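Local atomic coordinates of extracellular sialidase/neuraminidase, putative (Aspergillus fumigatus, PDB entry 2XZI), a protein that probably hydrolyses terminal sialic acids, acting as a Kdnase with a preference for the deaminated sugar Kdn, and folds as a six-bladed beta-propeller. Residues 13-18 / 83-88; 19-24 / 365-370; 54-59 / 68-73; 274-279 / 336-341. One frame throughout, in Å; residues are numbered along the deposited sequence.

Interaction 1: residues 13-18 / 83-88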
loop_
_atom_site.group_PDB
_atom_site.type_symbol
_atom_site.label_atom_id
_atom_site.label_comp_id
_atom_site.label_asym_id
_atom_site.label_seq_id
_atom_site.Cartn_x
_atom_site.Cartn_y
_atom_site.Cartn_z
ATOM N N ASP A 13 11.807 1.980 15.828
ATOM C CA ASP A 13 12.856 2.690 15.096
ATOM C C ASP A 13 12.287 3.100 13.747
ATOM O O ASP A 13 11.319 2.509 13.258
ATOM C CB ASP A 13 14.136 1.852 14.951
ATOM C CG ASP A 13 15.424 2.709 14.923
ATOM O OD1 ASP A 13 15.386 3.928 14.648
ATOM O OD2 ASP A 13 16.510 2.139 15.177
ATOM N N GLU A 14 12.884 4.121 13.158
ATOM C CA GLU A 14 12.312 4.723 11.981
ATOM C C GLU A 14 13.376 5.479 11.219
ATOM O O GLU A 14 14.277 6.088 11.811
ATOM C CB GLU A 14 11.152 5.638 12.382
ATOM C CG GLU A 14 11.490 6.693 13.441
ATOM C CD GLU A 14 11.500 6.178 14.878
ATOM O OE1 GLU A 14 10.738 5.246 15.216
ATOM O OE2 GLU A 14 12.284 6.719 15.681
ATOM N N PHE A 15 13.282 5.434 9.898
ATOM C CA PHE A 15 14.198 6.161 9.023
ATOM C C PHE A 15 13.636 6.245 7.609
ATOM O O PHE A 15 12.827 5.407 7.218
ATOM C CB PHE A 15 15.622 5.550 9.040
ATOM C CG PHE A 15 15.680 4.067 8.779
ATOM C CD1 PHE A 15 15.813 3.564 7.481
ATOM C CD2 PHE A 15 15.665 3.177 9.839
ATOM C CE1 PHE A 15 15.894 2.179 7.259
ATOM C CE2 PHE A 15 15.729 1.801 9.631
ATOM C CZ PHE A 15 15.837 1.297 8.331
ATOM N N PRO A 16 14.066 7.245 6.823
ATOM C CA PRO A 16 13.626 7.276 5.412
ATOM C C PRO A 16 14.162 6.071 4.634
ATOM O O PRO A 16 15.350 5.705 4.771
ATOM C CB PRO A 16 14.218 8.583 4.873
ATOM C CG PRO A 16 14.613 9.368 6.111
ATOM C CD PRO A 16 14.950 8.378 7.157
ATOM N N LEU A 17 13.284 5.449 3.842
ATOM C CA LEU A 17 13.702 4.325 3.014
ATOM C C LEU A 17 13.714 4.663 1.523
ATOM O O LEU A 17 14.500 4.086 0.748
ATOM C CB LEU A 17 12.834 3.085 3.291
ATOM C CG LEU A 17 13.226 1.802 2.561
ATOM C CD1 LEU A 17 14.657 1.408 2.946
ATOM C CD2 LEU A 17 12.240 0.663 2.847
ATOM N N PHE A 18 12.830 5.559 1.106
ATOM C CA PHE A 18 12.835 6.042 -0.274
ATOM C C PHE A 18 13.060 7.542 -0.199
ATOM O O PHE A 18 12.204 8.290 0.271
ATOM C CB PHE A 18 11.522 5.690 -0.997
ATOM C CG PHE A 18 11.309 4.207 -1.186
ATOM C CD1 PHE A 18 10.705 3.440 -0.196
ATOM C CD2 PHE A 18 11.697 3.578 -2.362
ATOM C CE1 PHE A 18 10.498 2.084 -0.376
ATOM C CE2 PHE A 18 11.504 2.208 -2.563
ATOM C CZ PHE A 18 10.895 1.450 -1.571
ATOM N N ALA A 83 16.147 -3.710 10.001
ATOM C CA ALA A 83 16.259 -2.961 11.253
ATOM C C ALA A 83 17.003 -1.636 11.169
ATOM O O ALA A 83 16.706 -0.722 11.932
ATOM C CB ALA A 83 16.865 -3.846 12.350
ATOM N N SER A 84 17.952 -1.534 10.243
ATOM C CA SER A 84 18.780 -0.324 10.114
ATOM C C SER A 84 18.941 0.004 8.635
ATOM O O SER A 84 18.695 -0.847 7.799
ATOM C CB SER A 84 20.150 -0.545 10.755
ATOM O OG SER A 84 20.954 -1.401 9.972
ATOM N N PRO A 85 19.343 1.238 8.293
ATOM C CA PRO A 85 19.530 1.565 6.876
ATOM C C PRO A 85 20.473 0.613 6.115
ATOM O O PRO A 85 20.220 0.268 4.942
ATOM C CB PRO A 85 20.101 2.982 6.938
ATOM C CG PRO A 85 19.482 3.543 8.143
ATOM C CD PRO A 85 19.502 2.436 9.142
ATOM N N SER A 86 21.535 0.158 6.782
ATOM C CA SER A 86 22.500 -0.728 6.137
ATOM C C SER A 86 21.955 -2.129 5.842
ATOM O O SER A 86 22.601 -2.902 5.141
ATOM C CB SER A 86 23.791 -0.827 6.953
ATOM O OG SER A 86 23.528 -1.412 8.207
ATOM N N ASP A 87 20.779 -2.446 6.374
ATOM C CA ASP A 87 20.139 -3.734 6.135
ATOM C C ASP A 87 19.407 -3.831 4.794
ATOM O O ASP A 87 18.928 -4.913 4.419
ATOM C CB ASP A 87 19.164 -4.036 7.276
ATOM C CG ASP A 87 19.866 -4.377 8.568
ATOM O OD1 ASP A 87 20.926 -5.034 8.513
ATOM O OD2 ASP A 87 19.344 -4.015 9.640
ATOM N N TRP A 88 19.286 -2.702 4.099
ATOM C CA TRP A 88 18.487 -2.611 2.879
ATOM C C TRP A 88 19.346 -2.515 1.629
ATOM O O TRP A 88 20.342 -1.771 1.598
ATOM C CB TRP A 88 17.544 -1.411 2.955
ATOM C CG TRP A 88 16.415 -1.607 3.915
ATOM C CD1 TRP A 88 16.386 -1.259 5.242
ATOM C CD2 TRP A 88 15.139 -2.179 3.624
ATOM N NE1 TRP A 88 15.169 -1.584 5.795
ATOM C CE2 TRP A 88 14.382 -2.144 4.821
ATOM C CE3 TRP A 88 14.550 -2.702 2.463
ATOM C CZ2 TRP A 88 13.085 -2.616 4.894
ATOM C CZ3 TRP A 88 13.252 -3.174 2.538
ATOM C CH2 TRP A 88 12.531 -3.120 3.743
HETATM O O HOH W 1 17.911 1.780 12.868
#
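Asp13 meets Ala83 through a water, which donates to OD2 of Asp13 and, at 2.9 Å, to the carbonyl O of Ala83. Asp13 has two conformers, so this bridge is doubtful as a permanent link. Next comes Phe15, whose chi1 of 52° places CG between the backbone N and the carbonyl carbon, with the ring reaching into the 83-88 loop. CD of Pro85 sits over the centre of this ring in a CH-pi contact, 3.8 Å from the centroid. CZ of Phe15 also comes within 3.4 Å of C of Ser84, obliquely to the ring; O of Ala83 and NE1 of Trp88 lie at the ring edge, near its plane. The chain then turns at Leu17, where a classic beta bulge sets Leu17 and Phe18 both opposite Ile370. Leu17 crosses Trp88 at about a right angle: CD1 of Leu17 is 3.7 Å from the centroid of the five-membered ring of Trp88, while CD2 of Leu17 lies over the six-membered ring, 3.9 Å from CH2 of Trp88. Trp372 meets both Phe15 and Trp88 edge-to-face. Strand 12-18 is an outermost strand of the blade that closes the propeller, and the loop belongs to the blade beginning with strand 37-45, so the contact joins neighbouring blades. Trp88 NE1 bonds Gly82 O within its own loop, and no direct hydrogen bond spans the contact; that absence implies a seam held chiefly by dispersion and CH-pi contacts.

Interaction 2: residues 19-24 / 365-370. With KDM (deamino-alpha-neuraminic acid), chain D.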
loop_
_atom_site.group_PDB
_atom_site.type_symbol
_atom_site.label_atom_id
_atom_site.label_comp_id
_atom_site.label_asym_id
_atom_site.label_seq_id
_atom_site.Cartn_x
_atom_site.Cartn_y
_atom_site.Cartn_z
ATOM N N ARG A 19 14.262 7.949 -0.610
ATOM C CA ARG A 19 14.782 9.297 -0.420
ATOM C C ARG A 19 14.619 10.096 -1.702
ATOM O O ARG A 19 15.211 9.762 -2.728
ATOM C CB ARG A 19 16.259 9.214 -0.028
ATOM C CG ARG A 19 16.479 8.462 1.291
ATOM C CD ARG A 19 17.966 8.305 1.639
ATOM N NE ARG A 19 18.564 9.596 1.995
ATOM C CZ ARG A 19 18.592 10.121 3.218
ATOM N NH1 ARG A 19 18.073 9.463 4.253
ATOM N NH2 ARG A 19 19.135 11.321 3.409
ATOM N N SER A 20 13.813 11.147 -1.616
ATOM C CA SER A 20 13.495 12.000 -2.773
ATOM C C SER A 20 14.717 12.781 -3.283
ATOM O O SER A 20 15.744 12.877 -2.591
ATOM C CB SER A 20 12.337 12.948 -2.425
ATOM O OG SER A 20 12.471 13.460 -1.108
ATOM N N ALA A 21 14.596 13.340 -4.484
ATOM C CA ALA A 21 15.737 13.973 -5.170
ATOM C C ALA A 21 16.392 15.144 -4.410
ATOM O O ALA A 21 17.553 15.472 -4.666
ATOM C CB ALA A 21 15.339 14.392 -6.594
ATOM N N ASN A 22 15.658 15.765 -3.488
ATOM C CA ASN A 22 16.145 16.902 -2.689
ATOM C C ASN A 22 16.999 16.502 -1.491
ATOM O O ASN A 22 17.655 17.360 -0.861
ATOM C CB ASN A 22 14.968 17.735 -2.180
ATOM C CG ASN A 22 14.036 16.940 -1.264
ATOM O OD1 ASN A 22 13.739 15.773 -1.537
ATOM N ND2 ASN A 22 13.579 17.563 -0.186
ATOM N N MET A 23 16.964 15.222 -1.133
ATOM C CA MET A 23 17.634 14.752 0.087
ATOM C C MET A 23 19.079 14.372 -0.204
ATOM O O MET A 23 19.433 14.116 -1.352
ATOM C CB MET A 23 16.895 13.539 0.663
ATOM C CG MET A 23 15.506 13.859 1.201
ATOM S SD MET A 23 14.594 12.403 1.758
ATOM C CE MET A 23 15.400 12.060 3.321
ATOM N N ALA A 24 19.919 14.350 0.833
ATOM C CA ALA A 24 21.257 13.764 0.703
ATOM C C ALA A 24 21.111 12.287 0.343
ATOM O O ALA A 24 20.168 11.633 0.794
ATOM C CB ALA A 24 22.042 13.920 1.992
ATOM N N ASN A 365 5.910 20.438 -7.392
ATOM C CA ASN A 365 7.320 20.353 -7.057
ATOM C C ASN A 365 7.634 20.013 -5.596
ATOM O O ASN A 365 8.804 19.978 -5.216
ATOM C CB ASN A 365 8.069 21.628 -7.485
ATOM C CG ASN A 365 9.583 21.438 -7.480
ATOM O OD1 ASN A 365 10.103 20.427 -7.967
ATOM N ND2 ASN A 365 10.300 22.414 -6.929
ATOM N N SER A 366 6.602 19.745 -4.796
ATOM C CA SER A 366 6.819 19.304 -3.427
ATOM C C SER A 366 7.379 17.877 -3.389
ATOM O O SER A 366 6.745 16.921 -3.862
ATOM C CB SER A 366 5.549 19.429 -2.595
ATOM O OG SER A 366 5.297 20.798 -2.288
ATOM N N TYR A 367 8.589 17.747 -2.864
ATOM C CA TYR A 367 9.279 16.463 -2.802
ATOM C C TYR A 367 8.583 15.502 -1.845
ATOM O O TYR A 367 8.236 15.861 -0.723
ATOM C CB TYR A 367 10.738 16.670 -2.394
ATOM C CG TYR A 367 11.532 17.432 -3.444
ATOM C CD1 TYR A 367 12.040 16.783 -4.573
ATOM C CD2 TYR A 367 11.753 18.810 -3.311
ATOM C CE1 TYR A 367 12.756 17.482 -5.545
ATOM C CE2 TYR A 367 12.470 19.514 -4.281
ATOM C CZ TYR A 367 12.954 18.843 -5.393
ATOM O OH TYR A 367 13.666 19.542 -6.358
ATOM N N ARG A 368 8.384 14.274 -2.317
ATOM C CA ARG A 368 7.739 13.261 -1.489
ATOM C C ARG A 368 8.690 12.113 -1.218
ATOM O O ARG A 368 9.345 11.608 -2.135
ATOM C CB ARG A 368 6.484 12.718 -2.168
ATOM C CG ARG A 368 5.551 13.772 -2.696
ATOM C CD ARG A 368 5.006 14.676 -1.589
ATOM N NE ARG A 368 3.943 15.540 -2.093
ATOM C CZ ARG A 368 2.669 15.160 -2.204
ATOM N NH1 ARG A 368 2.291 13.932 -1.829
ATOM N NH2 ARG A 368 1.767 16.007 -2.693
ATOM N N ALA A 369 8.763 11.705 0.050
ATOM C CA ALA A 369 9.632 10.610 0.485
ATOM C C ALA A 369 8.810 9.540 1.202
ATOM O O ALA A 369 7.655 9.772 1.536
ATOM C CB ALA A 369 10.758 11.122 1.378
ATOM N N ILE A 370 9.414 8.380 1.424
ATOM C CA ILE A 370 8.741 7.312 2.161
ATOM C C ILE A 370 9.575 6.853 3.353
ATOM O O ILE A 370 10.748 6.528 3.214
ATOM C CB ILE A 370 8.334 6.131 1.233
ATOM C CG1 ILE A 370 7.400 6.629 0.129
ATOM C CG2 ILE A 370 7.682 5.026 2.046
ATOM C CD1 ILE A 370 7.096 5.592 -0.978
HETATM C C2 KDM D . -1.990 18.346 2.991
HETATM C C1 KDM D . -2.984 17.256 3.458
HETATM C C3 KDM D . -0.651 18.251 3.760
HETATM C C4 KDM D . 0.152 17.003 3.337
HETATM C C5 KDM D . 0.271 16.903 1.806
HETATM C C6 KDM D . -1.119 17.001 1.140
HETATM C C7 KDM D . -1.242 16.976 -0.399
HETATM C C8 KDM D . -2.734 17.046 -0.821
HETATM C C9 KDM D . -2.971 17.102 -2.347
HETATM O O5 KDM D . 0.900 15.665 1.439
HETATM O O1A KDM D . -3.685 16.703 2.577
HETATM O O1B KDM D . -3.023 16.997 4.684
HETATM O O4 KDM D . 1.451 17.072 3.934
HETATM O O6 KDM D . -1.739 18.255 1.568
HETATM O O7 KDM D . -0.523 18.080 -0.969
HETATM O O8 KDM D . -3.455 15.938 -0.265
HETATM O O9 KDM D . -1.959 16.389 -3.069
HETATM O O2 KDM D . -2.558 19.641 3.231
#
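The last blade of the beta-propeller is closed by the N-terminal strand, and as the chain leaves that strand a type I beta turn, Ser20 to Met23, folds against the start of strand 368-375, with Asn22 of the turn stacking on Tyr367. With CG between the backbone N and the carbonyl carbon (chi1 62°), Asn22 lays its amide over one ring face, the two planes 9° apart. CB of Asn22 stands over the ring centre, 3.5 Å from the centroid, and OD1 of Asn22 slides back to 3.2 Å from CB of Tyr367. Ser20 helps to hold the amide in place: its OG donates to OD1 of Asn22 at 2.7 Å, in the carbonyl plane. Asn365 O lies over the other face of the Tyr367 ring. Farther along, CB of Ser20 packs 3.3 Å from O of Arg368, and SD of Met23 touches CB of Ala369 at 4.1 Å. CE of Met23 lies over one face of the Arg19 guanidinium, whose NE and NH2 both grip Ala24 O.

Arg368 leaves the strand directed away from the turn, and its guanidinium lies beside a second bound deamino-alpha-neuraminic acid, in a pocket that also includes Arg303 and Thr362. Its NE forms a salt bridge with Asp356, which itself hydrogen-bonds the sugar. The guanidinium presents one face to the ligand's O5, and its closest approach to the sugar is NH2 of Arg368 to O7, 3.5 Å.

Interaction 3: residues 54-59 / 68-73. With NA (sodium ion), chain E.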
loop_
_atom_site.group_PDB
_atom_site.type_symbol
_atom_site.label_atom_id
_atom_site.label_comp_id
_atom_site.label_asym_id
_atom_site.label_seq_id
_atom_site.Cartn_x
_atom_site.Cartn_y
_atom_site.Cartn_z
ATOM N N PHE A 54 7.892 -1.689 -1.983
ATOM C CA PHE A 54 7.599 -1.169 -3.309
ATOM C C PHE A 54 7.116 0.260 -3.227
ATOM O O PHE A 54 6.563 0.685 -2.204
ATOM C CB PHE A 54 6.499 -1.983 -3.979
ATOM C CG PHE A 54 6.776 -3.451 -4.043
ATOM C CD1 PHE A 54 6.378 -4.292 -3.007
ATOM C CD2 PHE A 54 7.394 -4.008 -5.145
ATOM C CE1 PHE A 54 6.636 -5.674 -3.064
ATOM C CE2 PHE A 54 7.654 -5.391 -5.201
ATOM C CZ PHE A 54 7.254 -6.213 -4.170
ATOM N N ALA A 55 7.323 1.004 -4.307
ATOM C CA ALA A 55 6.793 2.356 -4.399
ATOM C C ALA A 55 6.696 2.779 -5.861
ATOM O O ALA A 55 7.284 2.137 -6.762
ATOM C CB ALA A 55 7.691 3.324 -3.637
ATOM N N GLU A 56 5.948 3.855 -6.087
ATOM C CA GLU A 56 5.997 4.567 -7.341
ATOM C C GLU A 56 7.141 5.557 -7.329
ATOM O O GLU A 56 7.213 6.444 -6.473
ATOM C CB GLU A 56 4.684 5.320 -7.550
ATOM C CG GLU A 56 3.528 4.425 -7.952
ATOM C CD GLU A 56 2.247 5.192 -8.179
ATOM O OE1 GLU A 56 2.306 6.402 -8.519
ATOM O OE2 GLU A 56 1.172 4.574 -8.039
ATOM N N GLY A 57 8.051 5.383 -8.282
ATOM C CA GLY A 57 9.146 6.330 -8.505
ATOM C C GLY A 57 8.614 7.348 -9.497
ATOM O O GLY A 57 8.472 7.086 -10.695
ATOM N N ARG A 58 8.276 8.514 -8.985
ATOM C CA ARG A 58 7.696 9.574 -9.800
ATOM C C ARG A 58 8.831 10.460 -10.338
ATOM O O ARG A 58 9.457 11.225 -9.593
ATOM C CB ARG A 58 6.611 10.327 -9.011
ATOM C CG ARG A 58 5.474 9.413 -8.555
ATOM C CD ARG A 58 4.293 10.157 -7.968
ATOM N NE ARG A 58 3.160 9.235 -7.839
ATOM C CZ ARG A 58 1.912 9.597 -7.546
ATOM N NH1 ARG A 58 1.585 10.873 -7.357
ATOM N NH2 ARG A 58 0.964 8.666 -7.483
ATOM N N ARG A 59 9.089 10.332 -11.638
ATOM C CA ARG A 59 10.337 10.794 -12.207
ATOM C C ARG A 59 10.561 12.281 -12.077
ATOM O O ARG A 59 11.631 12.705 -11.611
ATOM C CB ARG A 59 10.430 10.357 -13.655
ATOM C CG ARG A 59 10.641 8.846 -13.814
ATOM C CD ARG A 59 12.104 8.472 -13.997
ATOM N NE ARG A 59 12.654 9.042 -15.238
ATOM C CZ ARG A 59 13.659 9.919 -15.288
ATOM N NH1 ARG A 59 14.270 10.337 -14.174
ATOM N NH2 ARG A 59 14.062 10.366 -16.478
ATOM N N ILE A 68 6.203 7.454 -14.539
ATOM C CA ILE A 68 6.264 6.891 -13.187
ATOM C C ILE A 68 6.646 5.437 -13.333
ATOM O O ILE A 68 6.026 4.713 -14.114
ATOM C CB ILE A 68 4.907 7.041 -12.452
ATOM C CG1 ILE A 68 4.526 8.513 -12.280
ATOM C CG2 ILE A 68 4.926 6.315 -11.104
ATOM C CD1 ILE A 68 3.104 8.754 -11.783
ATOM N N ASN A 69 7.689 5.031 -12.612
ATOM C CA ASN A 69 8.173 3.650 -12.629
ATOM C C ASN A 69 7.867 2.951 -11.323
ATOM O O ASN A 69 7.790 3.603 -10.269
ATOM C CB ASN A 69 9.686 3.582 -12.940
ATOM C CG ASN A 69 10.046 4.276 -14.217
ATOM O OD1 ASN A 69 9.201 4.464 -15.082
ATOM N ND2 ASN A 69 11.324 4.630 -14.369
ATOM N N LEU A 70 7.708 1.632 -11.389
ATOM C CA LEU A 70 7.487 0.856 -10.171
ATOM C C LEU A 70 8.824 0.368 -9.664
ATOM O O LEU A 70 9.471 -0.455 -10.317
ATOM C CB LEU A 70 6.559 -0.333 -10.438
ATOM C CG LEU A 70 5.713 -0.829 -9.261
ATOM C CD1 LEU A 70 6.558 -1.406 -8.113
ATOM C CD2 LEU A 70 4.795 0.234 -8.746
ATOM N N VAL A 71 9.220 0.886 -8.504
ATOM C CA VAL A 71 10.535 0.622 -7.917
ATOM C C VAL A 71 10.403 -0.167 -6.618
ATOM O O VAL A 71 9.308 -0.298 -6.074
ATOM C CB VAL A 71 11.356 1.941 -7.720
ATOM C CG1 VAL A 71 11.625 2.600 -9.085
ATOM C CG2 VAL A 71 10.676 2.908 -6.729
ATOM N N TYR A 72 11.514 -0.714 -6.131
ATOM C CA TYR A 72 11.489 -1.482 -4.908
ATOM C C TYR A 72 12.854 -1.579 -4.244
ATOM O O TYR A 72 13.889 -1.307 -4.880
ATOM C CB TYR A 72 10.916 -2.879 -5.158
ATOM C CG TYR A 72 11.813 -3.870 -5.873
ATOM C CD1 TYR A 72 12.049 -3.775 -7.236
ATOM C CD2 TYR A 72 12.380 -4.939 -5.186
ATOM C CE1 TYR A 72 12.839 -4.707 -7.897
ATOM C CE2 TYR A 72 13.186 -5.877 -5.843
ATOM C CZ TYR A 72 13.400 -5.763 -7.198
ATOM O OH TYR A 72 14.192 -6.676 -7.878
ATOM N N LYS A 73 12.833 -1.978 -2.981
ATOM C CA LYS A 73 14.029 -2.389 -2.258
ATOM C C LYS A 73 13.733 -3.659 -1.506
ATOM O O LYS A 73 12.613 -3.881 -1.058
ATOM C CB LYS A 73 14.451 -1.319 -1.258
ATOM C CG LYS A 73 14.987 -0.040 -1.868
ATOM C CD LYS A 73 15.429 0.922 -0.790
ATOM C CE LYS A 73 16.102 2.105 -1.435
ATOM N NZ LYS A 73 16.775 2.972 -0.458
HETATM NA NA NA E . 9.126 4.938 -17.391
HETATM O O HOH W 2 6.979 4.549 -16.782
HETATM O O HOH W 3 11.316 6.035 -17.018
#
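Chi1 near -60° in both Arg58 (-59°) and Ile68 (-62°) sets CG of the arginine and CG1 of the isoleucine anti to their carbonyl carbons, and the two side chains run side by side in the same direction, CG of Arg58 3.9 Å from CG1 of Ile68. They share a sheet face with Glu56, whose OE1 is 3.7 Å from CG2 of Ile68. NE and NH2 of the extended Arg58 grip that one oxygen side-on, NH2 to OE1 of Glu56 at 2.8 Å, while Asn104 N holds OE2 of Glu56. The strands that carry them form an antiparallel hairpin of the propeller, laced by two hydrogen-bonded pairs, Ala55 with Val71 and Gly57 with Asn69; the shortest link is Gly57 N to Asn69 O, 2.7 Å. At the hairpin's end OD1 of Asn69 coordinates the sodium ion at 2.4 Å. Water 3, which accepts from ND2 of Asn69, is another ligand of the metal, and water 2, Asp67, Gly96 and Gly98 complete the six. Arg58 also bonds Asp64 through NH1 and O4 of the active-site sugar through NH2. The two carboxylates probably balance the charge of the buried guanidinium and hold its orientation toward O4 of the ligand, with Glu56 acting as second-shell support.

Interaction 4: residues 274-279 / 336-341. With KDM (deamino-alpha-neuraminic acid), chain C.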
loop_
_atom_site.group_PDB
_atom_site.type_symbol
_atom_site.label_atom_id
_atom_site.label_comp_id
_atom_site.label_asym_id
_atom_site.label_seq_id
_atom_site.Cartn_x
_atom_site.Cartn_y
_atom_site.Cartn_z
ATOM N N PRO A 274 -9.344 11.516 5.826
ATOM C CA PRO A 274 -9.434 12.758 5.043
ATOM C C PRO A 274 -9.564 12.497 3.541
ATOM O O PRO A 274 -9.204 13.346 2.751
ATOM C CB PRO A 274 -8.101 13.447 5.366
ATOM C CG PRO A 274 -7.122 12.257 5.436
ATOM C CD PRO A 274 -7.936 11.130 6.070
ATOM N N ALA A 275 -10.116 11.339 3.180
ATOM C CA ALA A 275 -10.128 10.859 1.794
ATOM C C ALA A 275 -8.682 10.582 1.351
ATOM O O ALA A 275 -8.088 11.301 0.535
ATOM C CB ALA A 275 -10.845 11.859 0.848
ATOM N N CYS A 276 -8.118 9.528 1.938
ATOM C CA CYS A 276 -6.748 9.107 1.667
ATOM C C CYS A 276 -6.715 7.577 1.803
ATOM O O CYS A 276 -7.577 6.991 2.430
ATOM C CB CYS A 276 -5.771 9.778 2.657
ATOM S SG CYS A 276 -4.014 9.463 2.386
ATOM N N GLN A 277 -5.728 6.934 1.204
ATOM C CA GLN A 277 -5.530 5.504 1.381
ATOM C C GLN A 277 -5.160 5.169 2.841
ATOM O O GLN A 277 -4.623 6.002 3.563
ATOM C CB GLN A 277 -4.482 5.050 0.361
ATOM C CG GLN A 277 -4.073 3.577 0.392
ATOM C CD GLN A 277 -2.879 3.283 1.291
ATOM O OE1 GLN A 277 -2.529 4.069 2.172
ATOM N NE2 GLN A 277 -2.226 2.145 1.057
ATOM N N GLY A 278 -5.488 3.955 3.271
ATOM C CA GLY A 278 -5.067 3.430 4.566
ATOM C C GLY A 278 -4.537 2.022 4.367
ATOM O O GLY A 278 -4.447 1.539 3.222
ATOM N N SER A 279 -4.188 1.365 5.479
ATOM C CA SER A 279 -3.697 -0.005 5.449
ATOM C C SER A 279 -4.256 -0.780 6.642
ATOM O O SER A 279 -4.579 -0.191 7.684
ATOM C CB SER A 279 -2.154 -0.049 5.366
ATOM O OG SER A 279 -1.540 0.660 6.449
ATOM N N GLY A 336 2.956 11.825 6.640
ATOM C CA GLY A 336 1.538 11.601 6.533
ATOM C C GLY A 336 1.104 11.374 5.114
ATOM O O GLY A 336 1.512 12.090 4.209
ATOM N N GLY A 337 0.264 10.370 4.932
ATOM C CA GLY A 337 -0.313 10.058 3.632
ATOM C C GLY A 337 -0.594 8.569 3.558
ATOM O O GLY A 337 -1.007 7.947 4.558
ATOM N N TYR A 338 -0.345 7.997 2.376
ATOM C CA TYR A 338 -0.547 6.552 2.148
ATOM C C TYR A 338 0.407 5.722 3.002
ATOM O O TYR A 338 1.497 6.180 3.371
ATOM C CB TYR A 338 -0.289 6.189 0.682
ATOM C CG TYR A 338 -1.335 6.613 -0.328
ATOM C CD1 TYR A 338 -1.984 7.857 -0.262
ATOM C CD2 TYR A 338 -1.635 5.769 -1.401
ATOM C CE1 TYR A 338 -2.933 8.225 -1.247
ATOM C CE2 TYR A 338 -2.567 6.117 -2.348
ATOM C CZ TYR A 338 -3.217 7.339 -2.267
ATOM O OH TYR A 338 -4.134 7.690 -3.243
ATOM N N SER A 339 0.008 4.490 3.313
ATOM C CA SER A 339 0.803 3.628 4.170
ATOM C C SER A 339 0.618 2.165 3.806
ATOM O O SER A 339 -0.324 1.801 3.099
ATOM C CB SER A 339 0.413 3.853 5.635
ATOM O OG SER A 339 -0.926 3.415 5.847
ATOM N N SER A 340 1.528 1.328 4.309
ATOM C CA SER A 340 1.466 -0.119 4.122
ATOM C C SER A 340 2.098 -0.792 5.323
ATOM O O SER A 340 3.111 -0.310 5.833
ATOM C CB SER A 340 2.192 -0.529 2.838
ATOM O OG SER A 340 2.000 -1.905 2.545
ATOM N N MET A 341 1.492 -1.885 5.784
ATOM C CA MET A 341 2.044 -2.636 6.909
ATOM C C MET A 341 2.252 -4.113 6.618
ATOM O O MET A 341 1.480 -4.740 5.881
ATOM C CB MET A 341 1.120 -2.552 8.141
ATOM C CG MET A 341 0.927 -1.154 8.698
ATOM S SD MET A 341 -0.143 -1.196 10.145
ATOM C CE MET A 341 -1.750 -1.561 9.404
HETATM C C2 KDM C . -4.122 10.272 -5.183
HETATM C C1 KDM C . -4.095 10.895 -3.792
HETATM C C3 KDM C . -2.849 9.441 -5.428
HETATM C C4 KDM C . -3.056 8.279 -6.443
HETATM C C5 KDM C . -4.335 8.382 -7.285
HETATM C C6 KDM C . -5.556 8.506 -6.340
HETATM C C7 KDM C . -6.859 8.853 -7.077
HETATM C C8 KDM C . -8.059 8.780 -6.115
HETATM C C9 KDM C . -9.346 9.169 -6.821
HETATM O O5 KDM C . -4.459 7.253 -8.186
HETATM O O1A KDM C . -2.986 11.052 -3.229
HETATM O O1B KDM C . -5.213 11.221 -3.326
HETATM O O4 KDM C . -1.930 8.260 -7.321
HETATM O O6 KDM C . -5.364 9.509 -5.287
HETATM O O7 KDM C . -6.752 10.175 -7.613
HETATM O O8 KDM C . -8.226 7.446 -5.614
HETATM O O9 KDM C . -9.610 8.171 -7.821
HETATM O O2 KDM C . -4.167 11.388 -6.080
HETATM O O HOH W 4 -2.453 5.729 5.311
#
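Gln277 grips the backbone of Ser339 with both ends of its amide: Ser339 N donates to OE1 of Gln277 at 2.8 Å, and NE2 of Gln277 donates to O of Ser339 at 2.8 Å, in the plane of the amide. Pro187 O is a second acceptor for NE2. A hydroxyl relay follows, Ser279 OG donating to Ser339 OG at 2.9 Å and Ser339 OG donating to water 4, which in turn donates to the carbonyl oxygens of Gln277 and Gly337. The touching parts, 276-279 and 337-341, run in nearly the same direction, 10° apart, without a direct backbone bond, so the amide, the hydroxyl pair and the water bridge neighbouring blades of the six-bladed propeller: 274-279 leads into strand 279-284, and 336-341 lies on the edge strand of the last blade. The bend at chi2 of Gln277 (-91°) places CD near Ser339, while CB covers the Tyr338 ring, 3.4 Å from its centroid. Cys276 SG touches CD1 of Tyr338 at 3.7 Å, oblique to the ring. On the ligand side, Tyr338 OH stands 3.0 Å from O6 of the bound sugar and hydrogen-bonds Glu229, a Tyr-Glu pair as in other sialidases, where the tyrosine is the nucleophile. At the far end, CE of Met341 packs 3.6 Å from O of Ser279.

How the interactions relate
Interactions 3 and 4 are buried, whereas 1 and 2 lie partly exposed, with their centres about 18 and 19 Å from the centre of the chain. Interactions 1, 2 and 4 all draw on the closing blade: 13-18 and 336-341 lie on its two outermost strands, and 365-370 on the neighbour of the first. Ile370 backbone atoms probably bond Leu17 and Phe18, tying interaction 1 to 2, and Lys73 of interaction 3 reaches Leu17 O. Ring and CH-pi packing, with no direct hydrogen bond across, holds the outer pair; regular backbone pairing holds interaction 3, and side-chain-to-backbone bonds hold interaction 4. Arg58 and Tyr338 serve one sugar pocket, Arg368 a second.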